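Side-chain contact in hydroxyglutarate synthase (PDB 6W1K), which decarboxylates and hydroxylates 2-oxoadipate to D-2-hydroxyglutarate with iron(II) and dioxygen in plant lysine catabolism: residues 198-203 with 211-216. Sequence-based numbering, arbitrary orientation.
Sequences ISTHRL and NKFNKF
A single phenylalanine, Phe-213 on helix 210-219, makes a buried apolar contact with the end of strand 195-199, the 3-10 turn that follows it and the residue just after. Three methyl groups meet the ring, each from its own direction. Thr-200 CG2 sits over one face, displaced toward the rim, 4.1 Å from Phe-213 CD1. Leu-203 CD1 reaches the ring edge near its plane, 4.0 Å from Phe-213 CE1, while Ile-198 CD1 approaches Phe-213 CZ obliquely at 4.1 Å. With CG anti to the backbone N (chi1 -170°), Phe-213 carries its ring off the helix to where these methyls meet it. Thr-200 lays CG2 against the ring while OG1 donates a hydrogen bond to the backbone O of Arg-208. Val-47 of helix 38-51 touches the Phe-213 side chain, and the ring of Phe-268 meets its ring with planes at about 45°. Cutting Phe-213 back to an alanine is likely to leave a gap among the three methyls and weaken the helix's hold on the strand end. Ile-198 is hydrogen-bonded through its backbone to Glu-267, a metal ligand. Helix 210-219 thus packs on an inner strand of the mixed beta-sheet of a glyoxalase-clan enzyme, the strand that carries the metal ligand His-195.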
loop_
_atom_site.group_PDB
_atom_site.type_symbol
_atom_site.label_atom_id
_atom_site.label_comp_id
_atom_site.label_asym_id
_atom_site.label_seq_id
_atom_site.Cartn_x
_atom_site.Cartn_y
_atom_site.Cartn_z
ATOM N N ILE A 198 -2.847 6.410 6.438
ATOM C CA ILE A 198 -3.770 7.282 7.134
ATOM C C ILE A 198 -3.830 8.603 6.386
ATOM O O ILE A 198 -2.797 9.220 6.097
ATOM C CB ILE A 198 -3.340 7.494 8.589
ATOM C CG1 ILE A 198 -3.381 6.183 9.369
ATOM C CG2 ILE A 198 -4.213 8.544 9.248
ATOM C CD1 ILE A 198 -2.822 6.362 10.783
ATOM N N SER A 199 -5.044 9.036 6.071
ATOM C CA SER A 199 -5.276 10.326 5.451
ATOM C C SER A 199 -5.242 11.400 6.533
ATOM O O SER A 199 -6.247 11.649 7.202
ATOM C CB SER A 199 -6.627 10.310 4.735
ATOM O OG SER A 199 -6.872 11.583 4.207
ATOM N N THR A 200 -4.095 12.071 6.705
ATOM C CA THR A 200 -3.987 12.986 7.845
ATOM C C THR A 200 -4.951 14.160 7.736
ATOM O O THR A 200 -5.471 14.623 8.756
ATOM C CB THR A 200 -2.555 13.506 8.035
ATOM O OG1 THR A 200 -2.199 14.471 7.033
ATOM C CG2 THR A 200 -1.584 12.341 8.034
ATOM N N HIS A 201 -5.182 14.686 6.524
ATOM C CA HIS A 201 -6.055 15.853 6.377
ATOM C C HIS A 201 -7.504 15.557 6.747
ATOM O O HIS A 201 -8.283 16.498 6.914
ATOM C CB HIS A 201 -5.993 16.403 4.940
ATOM C CG HIS A 201 -6.303 15.380 3.888
ATOM N ND1 HIS A 201 -5.341 14.544 3.354
ATOM C CD2 HIS A 201 -7.466 15.052 3.276
ATOM C CE1 HIS A 201 -5.902 13.740 2.469
ATOM N NE2 HIS A 201 -7.190 14.035 2.395
ATOM N N ARG A 202 -7.893 14.294 6.860
ATOM C CA ARG A 202 -9.221 13.953 7.358
ATOM C C ARG A 202 -9.275 13.846 8.880
ATOM O O ARG A 202 -10.365 13.686 9.433
ATOM C CB ARG A 202 -9.692 12.654 6.702
ATOM C CG ARG A 202 -9.861 12.828 5.187
ATOM C CD ARG A 202 -10.503 11.635 4.519
ATOM N NE ARG A 202 -11.907 11.913 4.271
ATOM C CZ ARG A 202 -12.538 11.597 3.150
ATOM N NH1 ARG A 202 -11.883 10.973 2.176
ATOM N NH2 ARG A 202 -13.821 11.890 3.016
ATOM N N LEU A 203 -8.139 13.950 9.573
ATOM C CA LEU A 203 -8.163 14.046 11.025
ATOM C C LEU A 203 -8.647 15.430 11.442
ATOM O O LEU A 203 -8.635 16.379 10.656
ATOM C CB LEU A 203 -6.777 13.790 11.618
ATOM C CG LEU A 203 -6.189 12.426 11.270
ATOM C CD1 LEU A 203 -4.729 12.365 11.713
ATOM C CD2 LEU A 203 -7.011 11.281 11.873
ATOM N N ASN A 211 3.335 17.376 9.245
ATOM C CA ASN A 211 4.553 17.667 9.994
ATOM C C ASN A 211 4.336 17.462 11.486
ATOM O O ASN A 211 5.194 16.892 12.177
ATOM C CB ASN A 211 5.030 19.087 9.705
ATOM C CG ASN A 211 5.854 19.180 8.429
ATOM O OD1 ASN A 211 6.685 18.313 8.147
ATOM N ND2 ASN A 211 5.628 20.237 7.653
ATOM N N LYS A 212 3.176 17.867 11.974
ATOM C CA LYS A 212 2.769 17.643 13.372
ATOM C C LYS A 212 2.557 16.143 13.563
ATOM O O LYS A 212 2.961 15.626 14.583
ATOM C CB LYS A 212 1.475 18.381 13.700
ATOM C CG LYS A 212 1.646 19.641 14.525
ATOM C CD LYS A 212 2.088 20.816 13.712
ATOM C CE LYS A 212 2.123 22.103 14.511
ATOM N NZ LYS A 212 0.762 22.580 14.842
ATOM N N PHE A 213 1.941 15.471 12.593
ATOM C CA PHE A 213 1.716 14.034 12.683
ATOM C C PHE A 213 3.039 13.280 12.820
ATOM O O PHE A 213 3.179 12.399 13.671
ATOM C CB PHE A 213 0.956 13.517 11.456
ATOM C CG PHE A 213 0.486 12.101 11.613
ATOM C CD1 PHE A 213 -0.815 11.838 12.020
ATOM C CD2 PHE A 213 1.355 11.022 11.398
ATOM C CE1 PHE A 213 -1.247 10.550 12.200
ATOM C CE2 PHE A 213 0.927 9.734 11.600
ATOM C CZ PHE A 213 -0.390 9.493 11.982
ATOM N N ASN A 214 4.023 13.630 11.993
ATOM C CA ASN A 214 5.318 12.957 12.066
ATOM C C ASN A 214 5.943 13.093 13.449
ATOM O O ASN A 214 6.506 12.126 13.983
ATOM C CB ASN A 214 6.255 13.514 11.001
ATOM C CG ASN A 214 5.927 12.998 9.624
ATOM O OD1 ASN A 214 5.122 12.078 9.467
ATOM N ND2 ASN A 214 6.520 13.604 8.612
ATOM N N LYS A 215 5.854 14.280 14.053
ATOM C CA LYS A 215 6.443 14.465 15.378
ATOM C C LYS A 215 5.671 13.671 16.433
ATOM O O LYS A 215 6.262 13.133 17.374
ATOM C CB LYS A 215 6.487 15.949 15.735
ATOM C CG LYS A 215 7.038 16.243 17.126
ATOM C CD LYS A 215 6.255 17.358 17.787
ATOM C CE LYS A 215 7.107 18.165 18.777
ATOM N NZ LYS A 215 8.216 17.370 19.403
ATOM N N PHE A 216 4.350 13.577 16.287
ATOM C CA PHE A 216 3.549 12.701 17.141
ATOM C C PHE A 216 4.038 11.249 17.067
ATOM O O PHE A 216 4.176 10.583 18.096
ATOM C CB PHE A 216 2.069 12.825 16.733
ATOM C CG PHE A 216 1.146 11.843 17.416
ATOM C CD1 PHE A 216 0.747 10.675 16.762
ATOM C CD2 PHE A 216 0.671 12.089 18.698
ATOM C CE1 PHE A 216 -0.088 9.762 17.376
ATOM C CE2 PHE A 216 -0.174 11.188 19.316
ATOM C CZ PHE A 216 -0.558 10.016 18.649
#